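Local coordinates for nisin leader peptide-processing serine protease NisP (Lactococcus lactis subsp. lactis, PDB 4MZD), which probably acts as a subtilisin-like serine endopeptidase, cleaving the leader peptide from the nisin precursor during biosynthesis of this antibiotic, at residues A[246-251]-A[298-303]. Sequence-based numbering, arbitrary orientation.
Sequences LGNDSL and SDFSNI
Beside the predicted catalytic triad of this subtilisin-like domain, the loop after strand 241-245, carrying Gly247 and Asn248, packs on the type I turn Ser298-Ser301 and the residues after it, in the loop between strands 286-291 and 308-311. Asn248 probably corresponds to the oxyanion-hole asparagine of subtilisins, its side chain about 6 Å from that of Ser353, the predicted nucleophile; its ND2 donates a hydrogen bond to Arg488 O, at the chain's last residue. Its OD1, which accepts one from Asn352 N, lies 3.4 Å from CD1 of Phe300, with amide and ring nearly perpendicular (88°). Phe300 CG sits between its own N and carbonyl carbon (chi1 53°), which lays the side chain alongside that of Asn248.

The Asn302 side chain is the hub of a hydrogen-bond network. Its OD1 accepts Asp249 N at 3.0 Å and Leu251 N at 2.9 Å, from opposite faces of the amide, each well out of the carbonyl plane rather than on a lone pair, while its ND2 is held by Asp277 and Tyr208. An amide suits this buried place because it can accept and donate at once. The main chain adds Asn302 N to Gly247 O (2.9 Å) and Ile303 N to Leu251 O (2.9 Å).

Ser250's short hydroxyl reaches the turn: OG donates to Asp299 O at 2.7 Å, in the carbonyl plane on a lone pair.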
loop_
_atom_site.group_PDB
_atom_site.type_symbol
_atom_site.label_atom_id
_atom_site.label_comp_id
_atom_site.label_asym_id
_atom_site.label_seq_id
_atom_site.Cartn_x
_atom_site.Cartn_y
_atom_site.Cartn_z
ATOM N N LEU A 246 2.318 -6.135 -1.500
ATOM C CA LEU A 246 2.396 -7.316 -2.351
ATOM C C LEU A 246 1.175 -7.366 -3.263
ATOM O O LEU A 246 0.118 -6.847 -2.925
ATOM C CB LEU A 246 2.442 -8.586 -1.508
ATOM C CG LEU A 246 3.726 -8.861 -0.732
ATOM C CD1 LEU A 246 3.536 -10.054 0.177
ATOM C CD2 LEU A 246 4.902 -9.083 -1.671
ATOM N N GLY A 247 1.312 -8.024 -4.409
ATOM C CA GLY A 247 0.207 -8.140 -5.342
ATOM C C GLY A 247 -0.959 -8.946 -4.801
ATOM O O GLY A 247 -0.832 -9.672 -3.811
ATOM N N ASN A 248 -2.098 -8.818 -5.478
ATOM C CA ASN A 248 -3.321 -9.535 -5.118
ATOM C C ASN A 248 -3.617 -10.664 -6.106
ATOM O O ASN A 248 -4.766 -10.862 -6.509
ATOM C CB ASN A 248 -4.527 -8.586 -5.107
ATOM C CG ASN A 248 -4.397 -7.461 -4.103
ATOM O OD1 ASN A 248 -4.028 -7.665 -2.945
ATOM N ND2 ASN A 248 -4.738 -6.257 -4.543
ATOM N N ASP A 249 -2.585 -11.414 -6.485
ATOM C CA ASP A 249 -2.716 -12.429 -7.531
ATOM C C ASP A 249 -2.512 -13.851 -7.028
ATOM O O ASP A 249 -2.348 -14.779 -7.821
ATOM C CB ASP A 249 -1.786 -12.102 -8.703
ATOM C CG ASP A 249 -2.149 -10.787 -9.348
ATOM O OD1 ASP A 249 -3.281 -10.678 -9.867
ATOM O OD2 ASP A 249 -1.330 -9.844 -9.315
ATOM N N SER A 250 -2.540 -14.022 -5.711
ATOM C CA SER A 250 -2.421 -15.345 -5.101
ATOM C C SER A 250 -1.127 -16.062 -5.481
ATOM O O SER A 250 -1.090 -17.289 -5.536
ATOM C CB SER A 250 -3.627 -16.224 -5.466
ATOM O OG SER A 250 -4.845 -15.561 -5.165
ATOM N N LEU A 251 -0.074 -15.296 -5.734
ATOM C CA LEU A 251 1.216 -15.847 -6.145
ATOM C C LEU A 251 2.196 -15.936 -4.990
ATOM O O LEU A 251 2.390 -14.963 -4.261
ATOM C CB LEU A 251 1.853 -14.985 -7.238
ATOM C CG LEU A 251 1.079 -14.838 -8.544
ATOM C CD1 LEU A 251 1.663 -13.739 -9.421
ATOM C CD2 LEU A 251 1.049 -16.165 -9.291
ATOM N N SER A 298 -5.081 -13.771 3.034
ATOM C CA SER A 298 -6.230 -13.540 2.169
ATOM C C SER A 298 -6.153 -14.405 0.924
ATOM O O SER A 298 -5.074 -14.587 0.357
ATOM C CB SER A 298 -6.270 -12.076 1.732
ATOM O OG SER A 298 -6.276 -11.200 2.846
ATOM N N ASP A 299 -7.297 -14.907 0.473
ATOM C CA ASP A 299 -7.315 -15.729 -0.728
ATOM C C ASP A 299 -6.588 -15.078 -1.900
ATOM O O ASP A 299 -5.887 -15.755 -2.654
ATOM C CB ASP A 299 -8.746 -16.119 -1.134
ATOM C CG ASP A 299 -9.598 -14.929 -1.551
ATOM O OD1 ASP A 299 -9.572 -13.897 -0.848
ATOM O OD2 ASP A 299 -10.319 -15.043 -2.570
ATOM N N PHE A 300 -6.755 -13.766 -2.056
ATOM C CA PHE A 300 -6.147 -13.054 -3.179
ATOM C C PHE A 300 -4.678 -12.671 -2.967
ATOM O O PHE A 300 -4.010 -12.277 -3.919
ATOM C CB PHE A 300 -6.930 -11.777 -3.507
ATOM C CG PHE A 300 -7.143 -10.879 -2.319
ATOM C CD1 PHE A 300 -6.105 -10.112 -1.806
ATOM C CD2 PHE A 300 -8.387 -10.811 -1.702
ATOM C CE1 PHE A 300 -6.297 -9.303 -0.701
ATOM C CE2 PHE A 300 -8.584 -10.000 -0.597
ATOM C CZ PHE A 300 -7.542 -9.256 -0.092
ATOM N N SER A 301 -4.178 -12.722 -1.736
ATOM C CA SER A 301 -2.870 -12.129 -1.467
ATOM C C SER A 301 -1.712 -12.954 -2.005
ATOM O O SER A 301 -1.683 -14.181 -1.867
ATOM C CB SER A 301 -2.663 -11.916 0.029
ATOM O OG SER A 301 -1.424 -11.262 0.272
ATOM N N ASN A 302 -0.741 -12.276 -2.601
ATOM C CA ASN A 302 0.537 -12.915 -2.830
ATOM C C ASN A 302 1.158 -13.269 -1.483
ATOM O O ASN A 302 0.792 -12.721 -0.434
ATOM C CB ASN A 302 1.470 -11.990 -3.602
ATOM C CG ASN A 302 1.095 -11.844 -5.066
ATOM O OD1 ASN A 302 0.091 -12.384 -5.539
ATOM N ND2 ASN A 302 1.919 -11.113 -5.800
ATOM N N ILE A 303 2.109 -14.191 -1.526
ATOM C CA ILE A 303 2.756 -14.688 -0.328
ATOM C C ILE A 303 4.253 -14.448 -0.436
ATOM O O ILE A 303 4.873 -14.810 -1.437
ATOM C CB ILE A 303 2.494 -16.205 -0.134
ATOM C CG1 ILE A 303 0.993 -16.520 -0.174
ATOM C CG2 ILE A 303 3.140 -16.709 1.153
ATOM C CD1 ILE A 303 0.485 -16.925 -1.546
#